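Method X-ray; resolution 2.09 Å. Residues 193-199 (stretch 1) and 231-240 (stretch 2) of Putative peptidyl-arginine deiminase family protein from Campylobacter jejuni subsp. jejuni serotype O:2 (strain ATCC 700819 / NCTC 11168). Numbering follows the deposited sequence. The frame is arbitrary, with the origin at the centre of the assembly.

Stretch 1 (193-199) WLENGFI
Stretch 2, residues 231-240: EHYLPLQKMK

Stretch 1 leaves a strand (Trp193 and Leu194) and continues as a loop, with Glu195 in a helical-type conformation (phi -83°, psi -41°) and Asn196 (-101°/164°) and Phe198 (-168°/175°) extended, along a helix that includes Tyr233 to Lys240. The chains run in opposing order: Asn196 CA lies 4.7 Å from Met239 CA, Gly197 CA lies 4.1 Å from Pro235 CA, and Phe198 and Ile199 reach His232. Along stretch 2, i to i+4 backbone bonds include Leu236 N to His232 O 3.1 Å, Lys238 N to Leu234 O 2.8 Å, and Met239 N to Pro235 O 2.9 Å.

No hydrogen bond crosses the contact. Gly197 N and Pro235 O approach to 3.3 Å, but the angle is poor, and this carbonyl already accepts from Met239 N. The 513 Å² buried between the stretches therefore reflects packing.

The tightest backbone fit is at Gly197 (phi 91°, psi 154°). Its positive phi favours glycine, and an ideal CB would fall 2.8 Å from Met239 SD, a clash, and 3.4 Å from Leu236 CD2. Without one, Gly197 CA sits 4.1 Å from Leu236 CD2 and 4.2 Å from Met239 CB.

Two apolar side-chain pairs contribute. Leu194 (chi1 m, chi2 t) points toward the helix and places CD1 4.0 Å from CG of Met239 (t, t, p). Phe198 starts away, yet chi1 p (47°) and chi2 86° bring CE2 to 4.0 Å from Pro235 CG, an oblique approach to the ring; the proline pucker is C-gamma exo.

Polar groups also pack without bonding across the interface. Asn196 (chi1 m, chi2 -72°) points toward the helix, its CG 3.4 Å from Lys238 CB, while Asn196 O lies 3.4 Å from Met239 CG. His232 (chi1 m, chi2 103°) receives Phe198 O at its ring edge, 3.3 Å from His232 CD2; Ile199 CG1 is 4.1 Å from the same His232 CD2.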

ATOM      1  N   TRP A 193      11.713  10.714  -8.207  1.00 28.12           N
ATOM      2  CA  TRP A 193      10.596  10.837  -9.123  1.00 29.20           C
ATOM      3  C   TRP A 193      10.820   9.911 -10.306  1.00 30.75           C
ATOM      4  O   TRP A 193      11.667  10.186 -11.149  1.00 32.96           O
ATOM      5  CB  TRP A 193      10.494  12.278  -9.625  1.00 29.21           C
ATOM      6  CG  TRP A 193      10.100  13.285  -8.585  1.00 28.46           C
ATOM      7  CD1 TRP A 193      10.934  14.001  -7.765  1.00 28.30           C
ATOM      8  CD2 TRP A 193       8.770  13.708  -8.271  1.00 28.13           C
ATOM      9  NE1 TRP A 193      10.194  14.838  -6.951  1.00 28.09           N
ATOM     10  CE2 TRP A 193       8.865  14.673  -7.244  1.00 28.03           C
ATOM     11  CE3 TRP A 193       7.506  13.363  -8.759  1.00 29.46           C
ATOM     12  CZ2 TRP A 193       7.743  15.296  -6.701  1.00 29.02           C
ATOM     13  CZ3 TRP A 193       6.390  13.976  -8.215  1.00 29.62           C
ATOM     14  CH2 TRP A 193       6.516  14.935  -7.197  1.00 29.68           C
ATOM     15  N   LEU A 194      10.073   8.812 -10.373  1.00 32.12           N
ATOM     16  CA  LEU A 194      10.216   7.866 -11.481  1.00 34.15           C
ATOM     17  C   LEU A 194       9.356   8.255 -12.683  1.00 35.70           C
ATOM     18  O   LEU A 194       8.138   8.386 -12.564  1.00 36.43           O
ATOM     19  CB  LEU A 194       9.853   6.446 -11.050  1.00 34.11           C
ATOM     20  CG  LEU A 194      10.841   5.680 -10.178  1.00 34.25           C
ATOM     21  CD1 LEU A 194      10.290   4.281  -9.962  1.00 35.11           C
ATOM     22  CD2 LEU A 194      12.232   5.607 -10.790  1.00 34.56           C
ATOM     23  N   GLU A 195      10.002   8.410 -13.836  1.00 38.03           N
ATOM     24  CA  GLU A 195       9.326   8.783 -15.080  1.00 40.32           C
ATOM     25  C   GLU A 195       8.712   7.571 -15.773  1.00 39.69           C
ATOM     26  O   GLU A 195       7.588   7.643 -16.274  1.00 40.14           O
ATOM     27  CB  GLU A 195      10.308   9.453 -16.046  1.00 42.62           C
ATOM     28  CG  GLU A 195      10.991  10.704 -15.510  1.00 45.97           C
ATOM     29  CD  GLU A 195      10.024  11.848 -15.262  1.00 49.08           C
ATOM     30  OE1 GLU A 195       9.101  12.037 -16.082  1.00 51.73           O
ATOM     31  OE2 GLU A 195      10.191  12.560 -14.246  1.00 50.64           O
ATOM     32  N   ASN A 196       9.448   6.461 -15.784  1.00 38.94           N
ATOM     33  CA  ASN A 196       9.115   5.308 -16.624  1.00 38.28           C
ATOM     34  C   ASN A 196       8.420   4.154 -15.923  1.00 39.84           C
ATOM     35  O   ASN A 196       8.426   4.046 -14.695  1.00 38.12           O
ATOM     36  CB  ASN A 196      10.387   4.774 -17.280  1.00 38.67           C
ATOM     37  CG  ASN A 196      10.957   5.734 -18.302  1.00 38.71           C
ATOM     38  OD1 ASN A 196      10.398   5.896 -19.381  1.00 38.69           O
ATOM     39  ND2 ASN A 196      12.074   6.366 -17.974  1.00 39.71           N
ATOM     40  N   GLY A 197       7.837   3.286 -16.746  1.00 41.84           N
ATOM     41  CA  GLY A 197       7.238   2.039 -16.309  1.00 43.66           C
ATOM     42  C   GLY A 197       5.775   2.204 -15.985  1.00 46.36           C
ATOM     43  O   GLY A 197       5.327   3.298 -15.644  1.00 50.03           O
ATOM     44  N   PHE A 198       5.026   1.115 -16.098  1.00 48.88           N
ATOM     45  CA  PHE A 198       3.666   1.061 -15.550  1.00 52.56           C
ATOM     46  C   PHE A 198       3.118  -0.373 -15.540  1.00 52.69           C
ATOM     47  O   PHE A 198       3.785  -1.297 -16.006  1.00 50.05           O
ATOM     48  CB  PHE A 198       2.721   2.024 -16.289  1.00 53.71           C
ATOM     49  CG  PHE A 198       2.823   1.954 -17.777  1.00 54.39           C
ATOM     50  CD1 PHE A 198       2.079   1.025 -18.490  1.00 56.10           C
ATOM     51  CD2 PHE A 198       3.648   2.826 -18.468  1.00 54.11           C
ATOM     52  CE1 PHE A 198       2.163   0.964 -19.868  1.00 57.80           C
ATOM     53  CE2 PHE A 198       3.738   2.770 -19.843  1.00 56.14           C
ATOM     54  CZ  PHE A 198       2.994   1.839 -20.546  1.00 57.72           C
ATOM     55  N   ILE A 199       1.926  -0.539 -14.966  1.00 52.93           N
ATOM     56  CA  ILE A 199       1.218  -1.821 -14.924  1.00 54.97           C
ATOM     57  C   ILE A 199      -0.281  -1.549 -14.829  1.00 54.56           C
ATOM     58  O   ILE A 199      -0.977  -1.517 -15.840  1.00 56.15           O
ATOM     59  CB  ILE A 199       1.680  -2.705 -13.730  1.00 55.50           C
ATOM     60  CG1 ILE A 199       2.898  -3.556 -14.118  1.00 54.73           C
ATOM     61  CG2 ILE A 199       0.579  -3.664 -13.277  1.00 55.11           C
ATOM     62  CD1 ILE A 199       3.864  -3.795 -12.981  1.00 54.83           C
ATOM     63  N   GLU A 231       4.143  -5.644 -23.987  1.00 44.95           N
ATOM     64  CA  GLU A 231       4.099  -4.173 -23.991  1.00 46.92           C
ATOM     65  C   GLU A 231       4.758  -3.531 -22.763  1.00 44.47           C
ATOM     66  O   GLU A 231       5.150  -2.368 -22.805  1.00 44.00           O
ATOM     67  CB  GLU A 231       2.654  -3.670 -24.129  1.00 48.59           C
ATOM     68  CG  GLU A 231       1.723  -4.047 -22.984  1.00 50.83           C
ATOM     69  CD  GLU A 231       0.297  -3.586 -23.219  1.00 53.79           C
ATOM     70  OE1 GLU A 231       0.109  -2.473 -23.759  1.00 57.27           O
ATOM     71  OE2 GLU A 231      -0.635  -4.334 -22.859  1.00 54.91           O
ATOM     72  N   HIS A 232       4.873  -4.292 -21.677  1.00 42.98           N
ATOM     73  CA  HIS A 232       5.564  -3.832 -20.472  1.00 40.95           C
ATOM     74  C   HIS A 232       7.084  -3.830 -20.587  1.00 39.71           C
ATOM     75  O   HIS A 232       7.750  -3.231 -19.748  1.00 38.95           O
ATOM     76  CB  HIS A 232       5.184  -4.709 -19.281  1.00 40.60           C
ATOM     77  CG  HIS A 232       3.753  -4.592 -18.877  1.00 39.61           C
ATOM     78  ND1 HIS A 232       2.809  -5.542 -19.197  1.00 39.46           N
ATOM     79  CD2 HIS A 232       3.103  -3.641 -18.166  1.00 39.82           C
ATOM     80  CE1 HIS A 232       1.640  -5.182 -18.696  1.00 39.11           C
ATOM     81  NE2 HIS A 232       1.792  -4.033 -18.066  1.00 38.81           N
ATOM     82  N   TYR A 233       7.637  -4.494 -21.599  1.00 39.07           N
ATOM     83  CA  TYR A 233       9.084  -4.715 -21.655  1.00 39.94           C
ATOM     84  C   TYR A 233       9.913  -3.431 -21.583  1.00 40.90           C
ATOM     85  O   TYR A 233      10.770  -3.297 -20.708  1.00 41.63           O
ATOM     86  CB  TYR A 233       9.486  -5.509 -22.906  1.00 40.14           C
ATOM     87  CG  TYR A 233      10.967  -5.799 -22.948  1.00 40.22           C
ATOM     88  CD1 TYR A 233      11.500  -6.869 -22.241  1.00 40.67           C
ATOM     89  CD2 TYR A 233      11.842  -4.984 -23.665  1.00 40.99           C
ATOM     90  CE1 TYR A 233      12.859  -7.134 -22.259  1.00 41.77           C
ATOM     91  CE2 TYR A 233      13.204  -5.241 -23.693  1.00 41.62           C
ATOM     92  CZ  TYR A 233      13.707  -6.315 -22.986  1.00 43.43           C
ATOM     93  OH  TYR A 233      15.059  -6.576 -23.002  1.00 45.55           O
ATOM     94  N   LEU A 234       9.668  -2.504 -22.509  1.00 40.90           N
ATOM     95  CA  LEU A 234      10.493  -1.292 -22.622  1.00 41.20           C
ATOM     96  C   LEU A 234      10.249  -0.252 -21.517  1.00 38.01           C
ATOM     97  O   LEU A 234      11.211   0.326 -21.010  1.00 37.98           O
ATOM     98  CB  LEU A 234      10.344  -0.647 -24.011  1.00 43.59           C
ATOM     99  CG  LEU A 234      10.899  -1.457 -25.193  1.00 46.13           C
ATOM    100  CD1 LEU A 234      10.504  -0.812 -26.515  1.00 46.95           C
ATOM    101  CD2 LEU A 234      12.415  -1.621 -25.112  1.00 46.63           C
ATOM    102  N   PRO A 235       8.975   0.001 -21.152  1.00 34.96           N
ATOM    103  CA  PRO A 235       8.710   0.861 -20.001  1.00 34.29           C
ATOM    104  C   PRO A 235       9.412   0.388 -18.730  1.00 33.73           C
ATOM    105  O   PRO A 235      10.011   1.199 -18.025  1.00 34.07           O
ATOM    106  CB  PRO A 235       7.196   0.766 -19.832  1.00 35.09           C
ATOM    107  CG  PRO A 235       6.686   0.469 -21.195  1.00 35.74           C
ATOM    108  CD  PRO A 235       7.735  -0.367 -21.858  1.00 35.60           C
ATOM    109  N   LEU A 236       9.345  -0.913 -18.454  1.00 33.08           N
ATOM    110  CA  LEU A 236       9.996  -1.475 -17.274  1.00 33.23           C
ATOM    111  C   LEU A 236      11.512  -1.537 -17.419  1.00 34.53           C
ATOM    112  O   LEU A 236      12.230  -1.374 -16.432  1.00 33.60           O
ATOM    113  CB  LEU A 236       9.416  -2.850 -16.921  1.00 31.79           C
ATOM    114  CG  LEU A 236       7.958  -2.802 -16.445  1.00 31.50           C
ATOM    115  CD1 LEU A 236       7.444  -4.199 -16.146  1.00 31.69           C
ATOM    116  CD2 LEU A 236       7.793  -1.902 -15.226  1.00 31.04           C
ATOM    117  N   GLN A 237      12.006  -1.757 -18.636  1.00 35.76           N
ATOM    118  CA  GLN A 237      13.451  -1.672 -18.865  1.00 37.87           C
ATOM    119  C   GLN A 237      13.962  -0.252 -18.624  1.00 36.88           C
ATOM    120  O   GLN A 237      15.017  -0.069 -18.024  1.00 36.11           O
ATOM    121  CB  GLN A 237      13.838  -2.164 -20.263  1.00 39.37           C
ATOM    122  CG  GLN A 237      13.877  -3.683 -20.386  1.00 42.16           C
ATOM    123  CD  GLN A 237      14.997  -4.329 -19.575  1.00 43.77           C
ATOM    124  OE1 GLN A 237      16.081  -3.767 -19.431  1.00 45.40           O
ATOM    125  NE2 GLN A 237      14.737  -5.524 -19.049  1.00 45.82           N
ATOM    126  N   LYS A 238      13.205   0.748 -19.072  1.00 37.05           N
ATOM    127  CA  LYS A 238      13.564   2.148 -18.821  1.00 38.51           C
ATOM    128  C   LYS A 238      13.490   2.500 -17.327  1.00 36.75           C
ATOM    129  O   LYS A 238      14.371   3.177 -16.794  1.00 36.10           O
ATOM    130  CB  LYS A 238      12.664   3.092 -19.619  1.00 40.66           C
ATOM    131  CG  LYS A 238      12.943   3.125 -21.112  1.00 42.67           C
ATOM    132  CD  LYS A 238      11.930   4.013 -21.817  1.00 44.65           C
ATOM    133  CE  LYS A 238      11.965   3.832 -23.324  1.00 47.00           C
ATOM    134  NZ  LYS A 238      10.774   4.457 -23.961  1.00 48.38           N
ATOM    135  N   MET A 239      12.438   2.039 -16.658  1.00 35.23           N
ATOM    136  CA  MET A 239      12.328   2.206 -15.210  1.00 33.58           C
ATOM    137  C   MET A 239      13.535   1.587 -14.503  1.00 33.32           C
ATOM    138  O   MET A 239      14.072   2.170 -13.565  1.00 33.62           O
ATOM    139  CB  MET A 239      11.034   1.581 -14.684  1.00 32.43           C
ATOM    140  CG  MET A 239      10.700   1.977 -13.250  1.00 31.33           C
ATOM    141  SD  MET A 239       9.225   1.148 -12.629  1.00 30.08           S
ATOM    142  CE  MET A 239       9.857  -0.510 -12.394  1.00 30.82           C
ATOM    143  N   LYS A 240      13.961   0.412 -14.957  1.00 33.91           N
ATOM    144  CA  LYS A 240      15.136  -0.244 -14.385  1.00 34.86           C
ATOM    145  C   LYS A 240      16.364   0.664 -14.460  1.00 35.54           C
ATOM    146  O   LYS A 240      17.085   0.831 -13.471  1.00 35.41           O
ATOM    147  CB  LYS A 240      15.418  -1.578 -15.085  1.00 34.91           C
ATOM    148  CG  LYS A 240      16.570  -2.368 -14.480  1.00 35.88           C
ATOM    149  CD  LYS A 240      16.883  -3.618 -15.294  1.00 37.66           C
ATOM    150  CE  LYS A 240      18.155  -4.300 -14.810  1.00 38.79           C
ATOM    151  NZ  LYS A 240      18.171  -5.758 -15.148  1.00 40.08           N
TER